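Local coordinates for protein FAD-dependent oxidoreductase (Actinomadura kijaniata, PDB 3M9V) that is a flavin-dependent oxidoreductase of the acyl-CoA dehydrogenase family that binds FMN and dTDP and takes part in D-kijanose biosynthesis, probably acting on a dTDP-linked sugar, at residues Y275-A280 / A369-A374; A291-L296 / L359-G364. All blocks are in the same frame, centred on the assembly; numbering follows the deposited sequence.

Contact 1 of 2, residues Y275-A280 / A369-A374; sequences YDTAVA and AGHPLA
T277 and L373 mark the closest backbone approach of the two segments, their CA atoms 7.7 Å apart. Residues 275-280 are helical throughout, part of helix 264-283, whereas 369-374 arrives as a loop and turns into helix 372-379 at P372. H371 is the N-cap of that helix: its ND1 accepts from L373 N at 3.0 Å, a nearly straight bond (166°) that runs close to the plane of the ring. The cap fixes how the imidazole is turned, and P372 CD lies over one of its faces, toward the rim. What T277 brings to the meeting is its methyl. With CG2 anti to the backbone N, that branch reaches toward the loop and helix start, 4.1 Å from H371 CE1 and 4.2 Å from L373 CG, while OG1 turns back to bond A273 O of its own helix. The threonine slips past both partners rather than meeting them end on. With an alanine here in place of H371, the amide of L373 would probably be left without its capping acceptor, and the T277 methyl would lose the ring it lies against. The contact is thus apolar in character: no hydrogen bond crosses it, and T277 OG1 and H371 ND1 each bond within their own helix or cap, so the joint between helix and capped helix start depends on fit.

Contact 2 of 2, residues A291-L296 / L359-G364; sequences AAALTL and LSLVGG
L296 and L361 both carry CG anti to the carbonyl carbon (chi1 -83° and -65°), and each side chain leans past the other in the opposite direction. L296 is stretched out, with CD1 anti to CA (chi2 -179°), which carries that methyl on to S360 CB at 3.9 Å. In L361 it is the other branch, CD2, that does the touching: it sits 3.8 Å from A293 CB and 3.9 Å from L296 CB, and lies 3.7 Å from the backbone oxygen A293 O. One methyl is therefore seated against a turn of the opposing helix, and L296 CD1 comes 3.9 Å from the same L361 CD2. The small side chain of A293 is consistent with the close approach of the backbones, CA to CA 6.1 Å between A293 and L361. This is helix-on-helix packing in the all-helical C-terminal domain of the acyl-CoA dehydrogenase fold, where the start of helix 291-323 meets the last turn of helix 329-362. L361 also packs on L282, so helix 264-283 joins the same cluster. G363 is the first residue to leave helical phi/psi, with positive phi, and R285 takes up the carbonyl oxygens of L361 and V362. S360 offers only its CB to L296; its OG is hydrogen-bonded to R384 of the second subunit. Y391 of that same subunit packs on L296, placing this leucine between its own chain's bundle and a neighbour in the tetramer.

In the fold
The centres of contacts 1 and 2 lie 12 Å apart, both within the helical C-terminal domain and away from the dTDP and flavin sites. Along the chain the order is 275-280, 291-296, 359-364, 369-374, so contact 1 spans contact 2, and the residues between are mostly helix, with no strand. Successive helices 264-283 and 291-323 supply the first segments; helix 329-362 and the shorter 372-379 supply the second. The two contacts also touch directly: A278 CB meets L361 CD1 at 3.9 Å, and L373 CD1 meets V362 CG2 at 3.4 Å. Helix 329-362 thus packs against all three other helices at an end of the bundle that also meets neighbouring subunits of the tetramer.

Contact 1 of 2, residues Y275-A280 / A369-A374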
loop_
_atom_site.group_PDB
_atom_site.type_symbol
_atom_site.label_atom_id
_atom_site.label_comp_id
_atom_site.label_asym_id
_atom_site.label_seq_id
_atom_site.Cartn_x
_atom_site.Cartn_y
_atom_site.Cartn_z
ATOM N N TYR A 275 10.964 -9.604 -12.913
ATOM C CA TYR A 275 12.098 -8.876 -12.376
ATOM C C TYR A 275 13.311 -9.039 -13.306
ATOM O O TYR A 275 13.985 -8.048 -13.606
ATOM C CB TYR A 275 12.432 -9.479 -11.028
ATOM C CG TYR A 275 13.538 -8.786 -10.268
ATOM C CD1 TYR A 275 13.644 -7.394 -10.245
ATOM C CD2 TYR A 275 14.470 -9.509 -9.556
ATOM C CE1 TYR A 275 14.668 -6.757 -9.520
ATOM C CE2 TYR A 275 15.470 -8.885 -8.806
ATOM C CZ TYR A 275 15.546 -7.524 -8.775
ATOM O OH TYR A 275 16.562 -6.969 -8.025
ATOM N N ASP A 276 13.575 -10.281 -13.727
ATOM C CA ASP A 276 14.712 -10.588 -14.597
ATOM C C ASP A 276 14.647 -9.824 -15.904
ATOM O O ASP A 276 15.675 -9.351 -16.390
ATOM C CB ASP A 276 14.724 -12.069 -14.964
ATOM C CG ASP A 276 15.174 -12.921 -13.803
ATOM O OD1 ASP A 276 15.650 -12.398 -12.780
ATOM O OD2 ASP A 276 14.963 -14.131 -13.897
ATOM N N THR A 277 13.448 -9.739 -16.470
ATOM C CA THR A 277 13.158 -8.919 -17.649
ATOM C C THR A 277 13.406 -7.430 -17.468
ATOM O O THR A 277 14.024 -6.781 -18.327
ATOM C CB THR A 277 11.692 -9.106 -18.103
ATOM O OG1 THR A 277 11.490 -10.496 -18.353
ATOM C CG2 THR A 277 11.433 -8.385 -19.402
ATOM N N ALA A 278 12.928 -6.901 -16.345
ATOM C CA ALA A 278 13.123 -5.494 -16.024
ATOM C C ALA A 278 14.600 -5.166 -15.844
ATOM O O ALA A 278 15.071 -4.189 -16.411
ATOM C CB ALA A 278 12.355 -5.071 -14.789
ATOM N N VAL A 279 15.328 -5.988 -15.099
ATOM C CA VAL A 279 16.748 -5.739 -14.838
ATOM C C VAL A 279 17.523 -5.795 -16.162
ATOM O O VAL A 279 18.324 -4.898 -16.437
ATOM C CB VAL A 279 17.271 -6.745 -13.771
ATOM C CG1 VAL A 279 18.762 -6.583 -13.483
ATOM C CG2 VAL A 279 16.497 -6.538 -12.472
ATOM N N ALA A 280 17.269 -6.809 -16.989
ATOM C CA ALA A 280 17.938 -6.917 -18.286
ATOM C C ALA A 280 17.671 -5.660 -19.107
ATOM O O ALA A 280 18.619 -5.079 -19.665
ATOM C CB ALA A 280 17.530 -8.193 -19.036
ATOM N N ALA A 369 1.118 -5.690 -27.043
ATOM C CA ALA A 369 0.528 -6.986 -26.761
ATOM C C ALA A 369 1.570 -8.094 -26.736
ATOM O O ALA A 369 1.411 -9.031 -25.954
ATOM C CB ALA A 369 -0.622 -7.315 -27.711
ATOM N N GLY A 370 2.619 -7.970 -27.542
ATOM C CA GLY A 370 3.637 -9.009 -27.634
ATOM C C GLY A 370 4.741 -8.968 -26.580
ATOM O O GLY A 370 5.521 -9.909 -26.470
ATOM N N HIS A 371 4.876 -7.907 -25.788
ATOM C CA HIS A 371 5.998 -7.874 -24.860
ATOM C C HIS A 371 5.719 -8.906 -23.771
ATOM O O HIS A 371 4.577 -9.004 -23.308
ATOM C CB HIS A 371 6.114 -6.474 -24.233
ATOM C CG HIS A 371 7.408 -6.250 -23.525
ATOM N ND1 HIS A 371 7.648 -6.704 -22.239
ATOM C CD2 HIS A 371 8.541 -5.638 -23.946
ATOM C CE1 HIS A 371 8.873 -6.356 -21.891
ATOM N NE2 HIS A 371 9.433 -5.717 -22.905
ATOM N N PRO A 372 6.750 -9.641 -23.317
ATOM C CA PRO A 372 6.599 -10.617 -22.238
ATOM C C PRO A 372 5.951 -10.066 -20.968
ATOM O O PRO A 372 5.181 -10.781 -20.320
ATOM C CB PRO A 372 8.047 -11.009 -21.903
ATOM C CG PRO A 372 8.793 -10.744 -23.166
ATOM C CD PRO A 372 8.163 -9.496 -23.718
ATOM N N LEU A 373 6.220 -8.825 -20.591
ATOM C CA LEU A 373 5.668 -8.315 -19.335
ATOM C C LEU A 373 4.137 -8.220 -19.409
ATOM O O LEU A 373 3.465 -8.296 -18.376
ATOM C CB LEU A 373 6.228 -6.945 -18.946
ATOM C CG LEU A 373 7.657 -6.975 -18.364
ATOM C CD1 LEU A 373 8.112 -5.542 -18.066
ATOM C CD2 LEU A 373 7.688 -7.781 -17.061
ATOM N N ALA A 374 3.615 -8.007 -20.619
ATOM C CA ALA A 374 2.197 -7.779 -20.838
ATOM C C ALA A 374 1.518 -9.112 -20.612
ATOM O O ALA A 374 0.419 -9.174 -20.060
ATOM C CB ALA A 374 1.966 -7.302 -22.264
#

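Contact 2 of 2, residues A291-L296 / L359-G364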
loop_
_atom_site.group_PDB
_atom_site.type_symbol
_atom_site.label_atom_id
_atom_site.label_comp_id
_atom_site.label_asym_id
_atom_site.label_seq_id
_atom_site.Cartn_x
_atom_site.Cartn_y
_atom_site.Cartn_z
ATOM N N ALA A 291 16.705 8.107 -10.519
ATOM C CA ALA A 291 16.530 7.954 -9.083
ATOM C C ALA A 291 15.309 7.043 -8.800
ATOM O O ALA A 291 15.401 6.122 -7.990
ATOM C CB ALA A 291 16.268 9.326 -8.501
ATOM N N ALA A 292 14.186 7.261 -9.482
ATOM C CA ALA A 292 13.013 6.425 -9.217
ATOM C C ALA A 292 13.201 4.976 -9.645
ATOM O O ALA A 292 12.542 4.080 -9.090
ATOM C CB ALA A 292 11.799 6.975 -9.932
ATOM N N ALA A 293 14.065 4.743 -10.639
ATOM C CA ALA A 293 14.265 3.382 -11.131
ATOM C C ALA A 293 15.124 2.638 -10.123
ATOM O O ALA A 293 14.880 1.454 -9.860
ATOM C CB ALA A 293 14.886 3.348 -12.553
ATOM N N LEU A 294 16.089 3.325 -9.514
ATOM C CA LEU A 294 16.969 2.650 -8.549
ATOM C C LEU A 294 16.123 2.267 -7.343
ATOM O O LEU A 294 16.311 1.208 -6.741
ATOM C CB LEU A 294 18.060 3.598 -8.038
ATOM C CG LEU A 294 19.114 3.975 -9.088
ATOM C CD1 LEU A 294 20.092 4.962 -8.455
ATOM C CD2 LEU A 294 19.810 2.731 -9.620
ATOM N N THR A 295 15.184 3.136 -6.988
ATOM C CA THR A 295 14.386 2.911 -5.774
ATOM C C THR A 295 13.426 1.744 -6.027
ATOM O O THR A 295 13.380 0.830 -5.213
ATOM C CB THR A 295 13.616 4.199 -5.417
ATOM O OG1 THR A 295 14.554 5.224 -5.074
ATOM C CG2 THR A 295 12.646 3.989 -4.234
ATOM N N LEU A 296 12.720 1.720 -7.156
ATOM C CA LEU A 296 11.923 0.567 -7.610
ATOM C C LEU A 296 12.675 -0.773 -7.610
ATOM O O LEU A 296 12.193 -1.795 -7.103
ATOM C CB LEU A 296 11.387 0.835 -9.022
ATOM C CG LEU A 296 10.093 1.669 -9.055
ATOM C CD1 LEU A 296 9.712 1.795 -10.515
ATOM C CD2 LEU A 296 9.004 0.930 -8.283
ATOM N N LEU A 359 6.788 -3.079 -15.039
ATOM C CA LEU A 359 6.339 -2.338 -16.208
ATOM C C LEU A 359 6.729 -0.871 -16.109
ATOM O O LEU A 359 7.007 -0.240 -17.135
ATOM C CB LEU A 359 4.816 -2.443 -16.362
ATOM C CG LEU A 359 4.337 -3.713 -17.099
ATOM C CD1 LEU A 359 4.063 -4.853 -16.142
ATOM C CD2 LEU A 359 3.070 -3.530 -17.894
ATOM N N SER A 360 6.702 -0.331 -14.894
ATOM C CA SER A 360 7.216 1.016 -14.689
ATOM C C SER A 360 8.713 1.088 -15.019
ATOM O O SER A 360 9.138 2.106 -15.551
ATOM C CB SER A 360 7.013 1.476 -13.245
ATOM O OG SER A 360 5.627 1.487 -12.981
ATOM N N LEU A 361 9.518 0.071 -14.705
ATOM C CA LEU A 361 10.929 0.096 -15.078
ATOM C C LEU A 361 11.178 0.038 -16.586
ATOM O O LEU A 361 12.035 0.747 -17.106
ATOM C CB LEU A 361 11.685 -1.059 -14.423
ATOM C CG LEU A 361 11.698 -0.896 -12.899
ATOM C CD1 LEU A 361 12.126 -2.148 -12.165
ATOM C CD2 LEU A 361 12.642 0.275 -12.627
ATOM N N VAL A 362 10.549 -0.896 -17.288
ATOM C CA VAL A 362 10.701 -0.994 -18.725
ATOM C C VAL A 362 10.057 0.174 -19.481
ATOM O O VAL A 362 10.616 0.578 -20.493
ATOM C CB VAL A 362 10.081 -2.300 -19.218
ATOM C CG1 VAL A 362 10.139 -2.344 -20.752
ATOM C CG2 VAL A 362 10.808 -3.468 -18.563
ATOM N N GLY A 363 8.918 0.683 -19.022
ATOM C CA GLY A 363 8.163 1.756 -19.659
ATOM C C GLY A 363 7.293 1.261 -20.809
ATOM O O GLY A 363 7.013 0.065 -20.861
ATOM N N GLY A 364 6.947 2.143 -21.753
ATOM C CA GLY A 364 5.882 1.954 -22.740
ATOM C C GLY A 364 5.949 0.725 -23.629
ATOM O O GLY A 364 4.915 0.147 -23.993
#